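Local coordinates for protein soluble inorganic pyrophosphatase (Toxoplasma gondii, PDB 5WRT) that probably hydrolyses inorganic diphosphate to orthophosphate with magnesium as cofactor, this chain being the pyrophosphatase part of a longer protein, at residues A[26-29]-A[30-33]; A[169-172]-A[173-177]; A[187-190]-A[191-195]. One frame throughout, in Å; residues are numbered along the deposited sequence.

Contact 1 (A[26-29]-A[30-33]); sequences RLSP and WHDI
The imidazole of H31 is met obliquely by the S28 hydroxyl, which brings S28 OG within 3.3 Å of H31 CD2, while W30 CD2 lies above one face of the same ring, offset toward its rim. The ring nitrogen H31 ND1 is bound outside the turn, to Y228 OH, and the indole of W30 gives its NE1 hydrogen to T99 O. S28 is the hub. With OG anti to the backbone N (chi1 172°), its hydroxyl swings forward along the chain and accepts the amides two and three residues ahead, W30 N at 3.3 Å and H31 N at 3.2 Å, the latter bond being the straighter of the two. Its carbonyl closes the loop: D32 N binds S28 O at 2.9 Å, and I33 N adds a weak bond to the same oxygen. Side-chain and main-chain oxygens of one residue thus both take amides that follow, as in an ST motif. The hydroxyl is also hydrogen-bonded to T70 OG1. The carboxylate of D32 turns back to the amide of S28; D32 OD2 is modelled only 2.5 Å from S28 N, so the exact length of this bond is doubtful. The L27 and D32 side chains run antiparallel past one another, L27 CD1 lying 3.6 Å from D32 CB, and I33 packs against P29 with its CD1 4.2 Å from P29 CB. The turn follows strand 26-27, whose L27 pairs through its backbone with L19 of strand 16-20. L19 also touches P29 and I33, M63 of strand 57-63 touches P29 and W30, strand 47-53 meets P29 through V50 and I33 through N48, and Y228 of helix 214-232 presents a T-shaped ring pair to W30.

Contact 2 (A[169-172]-A[173-177]); sequences QLNS and VADVE
S172 and D175 meet in the first turn of helix 173-179, as its N-cap and third residue. The hydroxyl of S172 makes no capping bond; a water hydrogen-bonded to S172 OG at 2.9 Å accepts a weak bond from A174 N. D175 instead turns back, its CG beside its own backbone N (chi1 -62°), toward the amides before the helix. D175 OD2 uses its anti lone pair to accept N171 N at 3.0 Å and is weakly bonded to S172 N at 3.5 Å, half of a capping box without its serine counterpart. The S172 carbonyl starts the helical ladder with weak bonds from D175 N and, at 3.4 Å, from V176 N. Alongside these polar bonds, L170 CD2 lies 3.8 Å from D175 CB and 4.3 Å from V176 CG2; L142 of strand 136-149 touches both L170 and V176. The amide of N171 stands 78° to the carboxylate plane and has its oxygen bound to K140 NZ, as is L170 O. Because D175 OD1 also forms a salt bridge with R178, and its partner oxygen receives amides at a helix N-terminus, the carboxylate is probably stabilised in its charged form.

Contact 3 (A[187-190]-A[191-195]); sequences IREW and FRWYK
W190 wedges its six-membered ring between F191 and Y194, the tightly packed side of this helical turn. Its CZ3-CE3 edge points at one face of the F191 ring in a T-shaped pair, centroids 4.9 Å apart and planes at 66°. Y194 crosses on the other flank: its CB sits over the indole face, 3.9 Å from the centroid of the W190 six-membered ring, and W190 CZ3 comes to 3.4 Å from Y194 CD2. The Y194 ring owes this place to a CG lying between N and the carbonyl carbon (chi1 78°). This aromatic cluster lies at the C-terminal end of helix 183-193, which rests through I187 and F191 on strands 136-149 and 152-161. Beyond the cluster, the E189 and R192 chains run together into a side-on salt bridge, R192 NE to E189 OE1 at 2.8 Å and R192 NH2 to E189 OE2 at 2.9 Å; R192 NH1 has a second salt bridge, to E209. W193 NE1 gives its main bond to G182 O of the second subunit and only a weak one to E189 OE1. The looser flank is that of partly exposed R188, whose CD merely runs alongside R192, 4.2 Å from R192 NH2.

In the fold
Contact 1 stands apart, its centre about 31 Å from that of contact 2 and 30 Å from that of contact 3, on the opposite side of the chain's centre. Contacts 2 and 3 belong to consecutive helices, and their nearest atoms are about 5 Å apart. The magnesium site of D117, D122 and D154 is flanked by contacts 1 and 3: the side chain of W30 is about 10 Å from a bound magnesium ion and that of Y194 about 8 Å. P29 is about 7 Å, side chain to side chain, from E52, which binds magnesium in this protein although no ion is bound to it in this chain. Contact 2 lies away from these sites, and only contact 3 touches the second subunit.

Contact 1 (A[26-29]-A[30-33])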
ATOM      1  N   ARG A  26      25.192  15.226  23.380  1.00 53.36           N
ATOM      2  CA  ARG A  26      24.102  14.345  22.993  1.00 50.72           C
ATOM      3  C   ARG A  26      22.762  14.945  23.410  1.00 47.38           C
ATOM      4  O   ARG A  26      22.672  15.703  24.376  1.00 49.42           O
ATOM      5  CB  ARG A  26      24.279  12.960  23.626  1.00 50.57           C
ATOM      6  CG  ARG A  26      25.402  12.125  23.022  1.00 54.18           C
ATOM      7  N   LEU A  27      21.709  14.601  22.672  1.00 43.54           N
ATOM      8  CA  LEU A  27      20.385  15.105  23.017  1.00 44.27           C
ATOM      9  C   LEU A  27      19.309  14.183  22.457  1.00 41.03           C
ATOM     10  O   LEU A  27      19.512  13.497  21.453  1.00 40.22           O
ATOM     11  CB  LEU A  27      20.183  16.542  22.516  1.00 43.96           C
ATOM     12  CG  LEU A  27      19.711  16.821  21.092  1.00 44.95           C
ATOM     13  CD1 LEU A  27      19.178  18.243  20.995  1.00 45.17           C
ATOM     14  CD2 LEU A  27      20.849  16.629  20.121  1.00 45.25           C
ATOM     15  N   SER A  28      18.159  14.183  23.132  1.00 38.00           N
ATOM     16  CA  SER A  28      17.016  13.363  22.743  1.00 36.59           C
ATOM     17  C   SER A  28      16.249  14.027  21.604  1.00 35.66           C
ATOM     18  O   SER A  28      15.860  15.193  21.724  1.00 33.95           O
ATOM     19  CB  SER A  28      16.089  13.146  23.937  1.00 35.22           C
ATOM     20  OG  SER A  28      14.884  12.507  23.548  1.00 34.10           O
ATOM     21  N   PRO A  29      16.013  13.324  20.493  1.00 34.07           N
ATOM     22  CA  PRO A  29      15.162  13.891  19.435  1.00 32.50           C
ATOM     23  C   PRO A  29      13.739  14.166  19.881  1.00 31.67           C
ATOM     24  O   PRO A  29      13.073  15.012  19.273  1.00 32.71           O
ATOM     25  CB  PRO A  29      15.200  12.820  18.335  1.00 30.94           C
ATOM     26  CG  PRO A  29      15.687  11.574  19.006  1.00 31.92           C
ATOM     27  CD  PRO A  29      16.586  12.021  20.113  1.00 33.27           C
ATOM     28  N   TRP A  30      13.248  13.481  20.913  1.00 31.18           N
ATOM     29  CA  TRP A  30      11.895  13.710  21.402  1.00 29.89           C
ATOM     30  C   TRP A  30      11.835  14.828  22.434  1.00 30.96           C
ATOM     31  O   TRP A  30      10.907  15.643  22.408  1.00 30.34           O
ATOM     32  CB  TRP A  30      11.322  12.424  22.006  1.00 30.50           C
ATOM     33  CG  TRP A  30       9.863  12.530  22.358  1.00 28.87           C
ATOM     34  CD1 TRP A  30       8.897  13.189  21.652  1.00 28.45           C
ATOM     35  CD2 TRP A  30       9.206  11.963  23.501  1.00 30.35           C
ATOM     36  NE1 TRP A  30       7.682  13.066  22.282  1.00 29.65           N
ATOM     37  CE2 TRP A  30       7.845  12.318  23.419  1.00 30.60           C
ATOM     38  CE3 TRP A  30       9.637  11.188  24.583  1.00 31.54           C
ATOM     39  CZ2 TRP A  30       6.911  11.926  24.379  1.00 29.92           C
ATOM     40  CZ3 TRP A  30       8.708  10.800  25.535  1.00 31.37           C
ATOM     41  CH2 TRP A  30       7.361  11.170  25.425  1.00 31.22           C
ATOM     42  N   HIS A  31      12.810  14.884  23.341  1.00 32.25           N
ATOM     43  CA  HIS A  31      12.771  15.826  24.452  1.00 32.39           C
ATOM     44  C   HIS A  31      13.479  17.144  24.154  1.00 32.56           C
ATOM     45  O   HIS A  31      12.969  18.206  24.526  1.00 32.79           O
ATOM     46  CB  HIS A  31      13.399  15.207  25.703  1.00 32.96           C
ATOM     47  CG  HIS A  31      12.670  14.015  26.229  1.00 34.72           C
ATOM     48  ND1 HIS A  31      11.391  14.087  26.737  1.00 32.76           N
ATOM     49  CD2 HIS A  31      13.048  12.721  26.340  1.00 32.91           C
ATOM     50  CE1 HIS A  31      11.009  12.886  27.130  1.00 33.30           C
ATOM     51  NE2 HIS A  31      11.996  12.038  26.900  1.00 35.00           N
ATOM     52  N   ASP A  32      14.645  17.114  23.507  1.00 32.43           N
ATOM     53  CA  ASP A  32      15.490  18.299  23.475  1.00 36.09           C
ATOM     54  C   ASP A  32      15.501  19.025  22.138  1.00 34.70           C
ATOM     55  O   ASP A  32      16.093  20.102  22.050  1.00 37.14           O
ATOM     56  CB  ASP A  32      16.929  17.922  23.843  1.00 36.86           C
ATOM     57  CG  ASP A  32      17.010  16.944  25.002  1.00 38.18           C
ATOM     58  OD1 ASP A  32      16.373  17.169  26.052  1.00 35.74           O
ATOM     59  OD2 ASP A  32      17.709  15.913  24.839  1.00 39.52           O
ATOM     60  N   ILE A  33      14.858  18.483  21.110  1.00 33.47           N
ATOM     61  CA  ILE A  33      14.707  19.201  19.840  1.00 33.21           C
ATOM     62  C   ILE A  33      13.466  20.078  19.910  1.00 32.44           C
ATOM     63  O   ILE A  33      12.382  19.581  20.242  1.00 31.96           O
ATOM     64  CB  ILE A  33      14.650  18.235  18.652  1.00 33.05           C
ATOM     65  CG1 ILE A  33      16.004  17.552  18.474  1.00 33.43           C
ATOM     66  CG2 ILE A  33      14.260  18.971  17.376  1.00 30.80           C
ATOM     67  CD1 ILE A  33      16.124  16.761  17.206  1.00 35.02           C
TER

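Contact 2 (A[169-172]-A[173-177])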
ATOM      1  N   GLN A 169       4.752  26.154  -3.092  1.00 35.21           N
ATOM      2  CA  GLN A 169       3.538  25.932  -3.863  1.00 35.34           C
ATOM      3  C   GLN A 169       2.508  25.077  -3.138  1.00 34.73           C
ATOM      4  O   GLN A 169       1.348  25.036  -3.562  1.00 34.95           O
ATOM      5  CB  GLN A 169       3.885  25.264  -5.196  1.00 39.15           C
ATOM      6  CG  GLN A 169       4.488  26.195  -6.228  1.00 40.42           C
ATOM      7  CD  GLN A 169       4.690  25.507  -7.560  1.00 42.47           C
ATOM      8  OE1 GLN A 169       5.737  24.911  -7.809  1.00 43.54           O
ATOM      9  NE2 GLN A 169       3.681  25.575  -8.420  1.00 41.14           N
ATOM     10  N   LEU A 170       2.900  24.387  -2.071  1.00 31.43           N
ATOM     11  CA  LEU A 170       2.008  23.519  -1.315  1.00 30.23           C
ATOM     12  C   LEU A 170       1.681  24.172   0.021  1.00 29.78           C
ATOM     13  O   LEU A 170       2.578  24.407   0.835  1.00 29.47           O
ATOM     14  CB  LEU A 170       2.636  22.141  -1.097  1.00 29.24           C
ATOM     15  CG  LEU A 170       3.011  21.351  -2.352  1.00 29.63           C
ATOM     16  CD1 LEU A 170       3.739  20.068  -1.979  1.00 28.73           C
ATOM     17  CD2 LEU A 170       1.776  21.050  -3.189  1.00 29.94           C
ATOM     18  N   ASN A 171       0.399  24.462   0.246  1.00 29.52           N
ATOM     19  CA  ASN A 171      -0.045  25.008   1.522  1.00 30.11           C
ATOM     20  C   ASN A 171      -1.250  24.300   2.123  1.00 28.67           C
ATOM     21  O   ASN A 171      -1.544  24.534   3.301  1.00 29.96           O
ATOM     22  CB  ASN A 171      -0.368  26.506   1.391  1.00 31.89           C
ATOM     23  CG  ASN A 171       0.780  27.304   0.803  1.00 31.89           C
ATOM     24  OD1 ASN A 171       1.837  27.433   1.421  1.00 32.03           O
ATOM     25  ND2 ASN A 171       0.584  27.839  -0.397  1.00 33.07           N
ATOM     26  N   SER A 172      -1.948  23.448   1.375  1.00 28.94           N
ATOM     27  CA  SER A 172      -3.059  22.683   1.927  1.00 29.19           C
ATOM     28  C   SER A 172      -3.254  21.414   1.105  1.00 29.12           C
ATOM     29  O   SER A 172      -2.565  21.179   0.108  1.00 29.80           O
ATOM     30  CB  SER A 172      -4.345  23.512   1.985  1.00 31.96           C
ATOM     31  OG  SER A 172      -5.211  23.010   2.993  1.00 31.08           O
ATOM     32  N   VAL A 173      -4.212  20.593   1.547  1.00 29.50           N
ATOM     33  CA  VAL A 173      -4.550  19.348   0.857  1.00 29.82           C
ATOM     34  C   VAL A 173      -4.862  19.605  -0.612  1.00 30.90           C
ATOM     35  O   VAL A 173      -4.455  18.837  -1.492  1.00 30.51           O
ATOM     36  CB  VAL A 173      -5.727  18.654   1.565  1.00 30.49           C
ATOM     37  CG1 VAL A 173      -6.152  17.409   0.799  1.00 29.95           C
ATOM     38  CG2 VAL A 173      -5.356  18.309   3.000  1.00 28.19           C
ATOM     39  N   ALA A 174      -5.595  20.684  -0.898  1.00 30.98           N
ATOM     40  CA  ALA A 174      -6.020  20.951  -2.269  1.00 32.18           C
ATOM     41  C   ALA A 174      -4.829  21.110  -3.205  1.00 31.63           C
ATOM     42  O   ALA A 174      -4.872  20.658  -4.357  1.00 31.53           O
ATOM     43  CB  ALA A 174      -6.904  22.199  -2.306  1.00 32.52           C
ATOM     44  N   ASP A 175      -3.754  21.750  -2.736  1.00 30.20           N
ATOM     45  CA  ASP A 175      -2.554  21.875  -3.558  1.00 30.75           C
ATOM     46  C   ASP A 175      -1.910  20.517  -3.810  1.00 32.14           C
ATOM     47  O   ASP A 175      -1.391  20.265  -4.904  1.00 32.72           O
ATOM     48  CB  ASP A 175      -1.559  22.831  -2.901  1.00 30.92           C
ATOM     49  CG  ASP A 175      -2.112  24.233  -2.750  1.00 31.93           C
ATOM     50  OD1 ASP A 175      -2.900  24.660  -3.620  1.00 33.09           O
ATOM     51  OD2 ASP A 175      -1.757  24.911  -1.763  1.00 31.17           O
ATOM     52  N   VAL A 176      -1.928  19.634  -2.811  1.00 30.74           N
ATOM     53  CA  VAL A 176      -1.363  18.300  -2.988  1.00 30.09           C
ATOM     54  C   VAL A 176      -2.173  17.513  -4.010  1.00 30.72           C
ATOM     55  O   VAL A 176      -1.617  16.893  -4.923  1.00 31.10           O
ATOM     56  CB  VAL A 176      -1.287  17.565  -1.638  1.00 27.46           C
ATOM     57  CG1 VAL A 176      -0.650  16.194  -1.814  1.00 27.47           C
ATOM     58  CG2 VAL A 176      -0.517  18.394  -0.623  1.00 26.87           C
ATOM     59  N   GLU A 177      -3.500  17.521  -3.865  1.00 31.17           N
ATOM     60  CA  GLU A 177      -4.361  16.866  -4.846  1.00 32.29           C
ATOM     61  C   GLU A 177      -4.136  17.420  -6.250  1.00 35.61           C
ATOM     62  O   GLU A 177      -4.279  16.686  -7.235  1.00 36.11           O
ATOM     63  CB  GLU A 177      -5.828  17.023  -4.441  1.00 32.14           C
ATOM     64  CG  GLU A 177      -6.234  16.283  -3.162  1.00 31.25           C
ATOM     65  CD  GLU A 177      -6.365  14.773  -3.325  1.00 34.92           C
ATOM     66  OE1 GLU A 177      -7.159  14.173  -2.569  1.00 33.83           O
ATOM     67  OE2 GLU A 177      -5.689  14.185  -4.197  1.00 34.69           O
TER
HETATM   68  O   HOH W   1      -7.413  22.550   1.190  1.00 35.38           O

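Contact 3 (A[187-190]-A[191-195])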
ATOM      1  N   ILE A 187      -1.430   7.667   0.657  1.00 23.26           N
ATOM      2  CA  ILE A 187      -1.131   7.611   2.086  1.00 22.87           C
ATOM      3  C   ILE A 187      -2.310   7.039   2.863  1.00 23.47           C
ATOM      4  O   ILE A 187      -2.133   6.212   3.765  1.00 23.04           O
ATOM      5  CB  ILE A 187      -0.732   9.006   2.601  1.00 24.12           C
ATOM      6  CG1 ILE A 187       0.637   9.407   2.049  1.00 24.40           C
ATOM      7  CG2 ILE A 187      -0.729   9.038   4.124  1.00 23.16           C
ATOM      8  CD1 ILE A 187       0.930  10.886   2.169  1.00 22.33           C
ATOM      9  N   ARG A 188      -3.533   7.462   2.524  1.00 23.73           N
ATOM     10  CA  ARG A 188      -4.711   6.942   3.213  1.00 23.69           C
ATOM     11  C   ARG A 188      -4.846   5.437   3.016  1.00 23.14           C
ATOM     12  O   ARG A 188      -5.088   4.694   3.973  1.00 22.84           O
ATOM     13  CB  ARG A 188      -5.975   7.654   2.727  1.00 23.71           C
ATOM     14  CG  ARG A 188      -7.250   7.119   3.380  1.00 24.13           C
ATOM     15  CD  ARG A 188      -8.481   7.934   3.008  1.00 26.46           C
ATOM     16  NE  ARG A 188      -8.369   8.490   1.665  1.00 28.14           N
ATOM     17  CZ  ARG A 188      -8.554   9.771   1.365  1.00 28.98           C
ATOM     18  NH1 ARG A 188      -8.881  10.640   2.312  1.00 26.04           N
ATOM     19  NH2 ARG A 188      -8.420  10.178   0.111  1.00 28.80           N
ATOM     20  N   GLU A 189      -4.697   4.970   1.775  1.00 23.57           N
ATOM     21  CA  GLU A 189      -4.859   3.546   1.510  1.00 24.35           C
ATOM     22  C   GLU A 189      -3.713   2.734   2.098  1.00 23.92           C
ATOM     23  O   GLU A 189      -3.912   1.576   2.483  1.00 24.16           O
ATOM     24  CB  GLU A 189      -4.971   3.298   0.006  1.00 23.50           C
ATOM     25  CG  GLU A 189      -6.214   3.908  -0.634  1.00 25.08           C
ATOM     26  CD  GLU A 189      -7.491   3.620   0.136  1.00 25.95           C
ATOM     27  OE1 GLU A 189      -7.659   2.484   0.631  1.00 25.01           O
ATOM     28  OE2 GLU A 189      -8.330   4.539   0.253  1.00 28.00           O
ATOM     29  N   TRP A 190      -2.516   3.319   2.181  1.00 24.16           N
ATOM     30  CA  TRP A 190      -1.394   2.615   2.790  1.00 23.11           C
ATOM     31  C   TRP A 190      -1.679   2.301   4.253  1.00 23.84           C
ATOM     32  O   TRP A 190      -1.552   1.153   4.691  1.00 23.89           O
ATOM     33  CB  TRP A 190      -0.114   3.444   2.661  1.00 23.27           C
ATOM     34  CG  TRP A 190       1.135   2.635   2.839  1.00 23.92           C
ATOM     35  CD1 TRP A 190       1.926   2.124   1.851  1.00 22.73           C
ATOM     36  CD2 TRP A 190       1.731   2.231   4.078  1.00 22.66           C
ATOM     37  NE1 TRP A 190       2.979   1.432   2.397  1.00 24.60           N
ATOM     38  CE2 TRP A 190       2.882   1.480   3.763  1.00 24.39           C
ATOM     39  CE3 TRP A 190       1.405   2.432   5.424  1.00 22.95           C
ATOM     40  CZ2 TRP A 190       3.708   0.932   4.744  1.00 23.00           C
ATOM     41  CZ3 TRP A 190       2.227   1.886   6.395  1.00 24.04           C
ATOM     42  CH2 TRP A 190       3.363   1.145   6.050  1.00 23.54           C
ATOM     43  N   PHE A 191      -2.080   3.312   5.022  1.00 23.11           N
ATOM     44  CA  PHE A 191      -2.335   3.109   6.441  1.00 24.00           C
ATOM     45  C   PHE A 191      -3.665   2.418   6.713  1.00 26.29           C
ATOM     46  O   PHE A 191      -3.860   1.901   7.817  1.00 26.78           O
ATOM     47  CB  PHE A 191      -2.261   4.446   7.179  1.00 24.18           C
ATOM     48  CG  PHE A 191      -0.855   4.931   7.385  1.00 24.47           C
ATOM     49  CD1 PHE A 191      -0.057   4.375   8.373  1.00 24.67           C
ATOM     50  CD2 PHE A 191      -0.318   5.918   6.575  1.00 22.72           C
ATOM     51  CE1 PHE A 191       1.243   4.808   8.561  1.00 24.96           C
ATOM     52  CE2 PHE A 191       0.983   6.354   6.758  1.00 24.31           C
ATOM     53  CZ  PHE A 191       1.764   5.798   7.753  1.00 22.67           C
ATOM     54  N   ARG A 192      -4.575   2.387   5.737  1.00 24.49           N
ATOM     55  CA  ARG A 192      -5.806   1.625   5.917  1.00 26.00           C
ATOM     56  C   ARG A 192      -5.542   0.125   5.857  1.00 27.41           C
ATOM     57  O   ARG A 192      -6.150  -0.648   6.606  1.00 27.99           O
ATOM     58  CB  ARG A 192      -6.841   2.020   4.861  1.00 25.48           C
ATOM     59  CG  ARG A 192      -8.238   1.468   5.138  1.00 26.24           C
ATOM     60  CD  ARG A 192      -8.997   1.157   3.855  1.00 25.16           C
ATOM     61  NE  ARG A 192      -9.197   2.339   3.024  1.00 27.53           N
ATOM     62  CZ  ARG A 192     -10.201   3.200   3.172  1.00 27.72           C
ATOM     63  NH1 ARG A 192     -11.107   3.011   4.123  1.00 26.56           N
ATOM     64  NH2 ARG A 192     -10.301   4.247   2.365  1.00 25.24           N
ATOM     65  N   TRP A 193      -4.629  -0.304   4.985  1.00 25.19           N
ATOM     66  CA  TRP A 193      -4.480  -1.712   4.644  1.00 25.92           C
ATOM     67  C   TRP A 193      -3.238  -2.377   5.225  1.00 26.29           C
ATOM     68  O   TRP A 193      -3.158  -3.610   5.199  1.00 27.84           O
ATOM     69  CB  TRP A 193      -4.460  -1.878   3.115  1.00 24.93           C
ATOM     70  CG  TRP A 193      -5.780  -1.611   2.456  1.00 25.70           C
ATOM     71  CD1 TRP A 193      -6.164  -0.465   1.820  1.00 24.99           C
ATOM     72  CD2 TRP A 193      -6.889  -2.514   2.358  1.00 26.97           C
ATOM     73  NE1 TRP A 193      -7.444  -0.596   1.339  1.00 25.08           N
ATOM     74  CE2 TRP A 193      -7.912  -1.845   1.655  1.00 26.61           C
ATOM     75  CE3 TRP A 193      -7.117  -3.821   2.798  1.00 27.80           C
ATOM     76  CZ2 TRP A 193      -9.144  -2.439   1.383  1.00 27.10           C
ATOM     77  CZ3 TRP A 193      -8.340  -4.409   2.528  1.00 29.35           C
ATOM     78  CH2 TRP A 193      -9.337  -3.718   1.827  1.00 28.18           C
ATOM     79  N   TYR A 194      -2.273  -1.615   5.747  1.00 27.84           N
ATOM     80  CA  TYR A 194      -0.949  -2.187   6.000  1.00 29.82           C
ATOM     81  C   TYR A 194      -0.920  -3.196   7.145  1.00 31.09           C
ATOM     82  O   TYR A 194       0.062  -3.933   7.270  1.00 31.37           O
ATOM     83  CB  TYR A 194       0.074  -1.078   6.259  1.00 27.63           C
ATOM     84  CG  TYR A 194       0.024  -0.463   7.638  1.00 28.03           C
ATOM     85  CD1 TYR A 194      -1.105   0.211   8.079  1.00 29.12           C
ATOM     86  CD2 TYR A 194       1.114  -0.549   8.494  1.00 29.28           C
ATOM     87  CE1 TYR A 194      -1.151   0.781   9.337  1.00 28.91           C
ATOM     88  CE2 TYR A 194       1.080   0.017   9.754  1.00 29.79           C
ATOM     89  CZ  TYR A 194      -0.057   0.682  10.171  1.00 31.53           C
ATOM     90  OH  TYR A 194      -0.098   1.249  11.425  1.00 33.17           O
ATOM     91  N   LYS A 195      -1.953  -3.255   7.981  1.00 32.35           N
ATOM     92  CA  LYS A 195      -1.983  -4.228   9.064  1.00 33.34           C
ATOM     93  C   LYS A 195      -2.927  -5.392   8.781  1.00 34.48           C
ATOM     94  O   LYS A 195      -3.203  -6.189   9.684  1.00 34.51           O
ATOM     95  CB  LYS A 195      -2.368  -3.544  10.376  1.00 33.38           C
ATOM     96  CG  LYS A 195      -1.324  -2.586  10.925  1.00 34.82           C
ATOM     97  CD  LYS A 195      -1.851  -1.882  12.170  1.00 37.02           C
ATOM     98  CE  LYS A 195      -0.700  -1.410  13.065  1.00 39.68           C
ATOM     99  NZ  LYS A 195      -1.017  -1.468  14.533  1.00 40.22           N
TER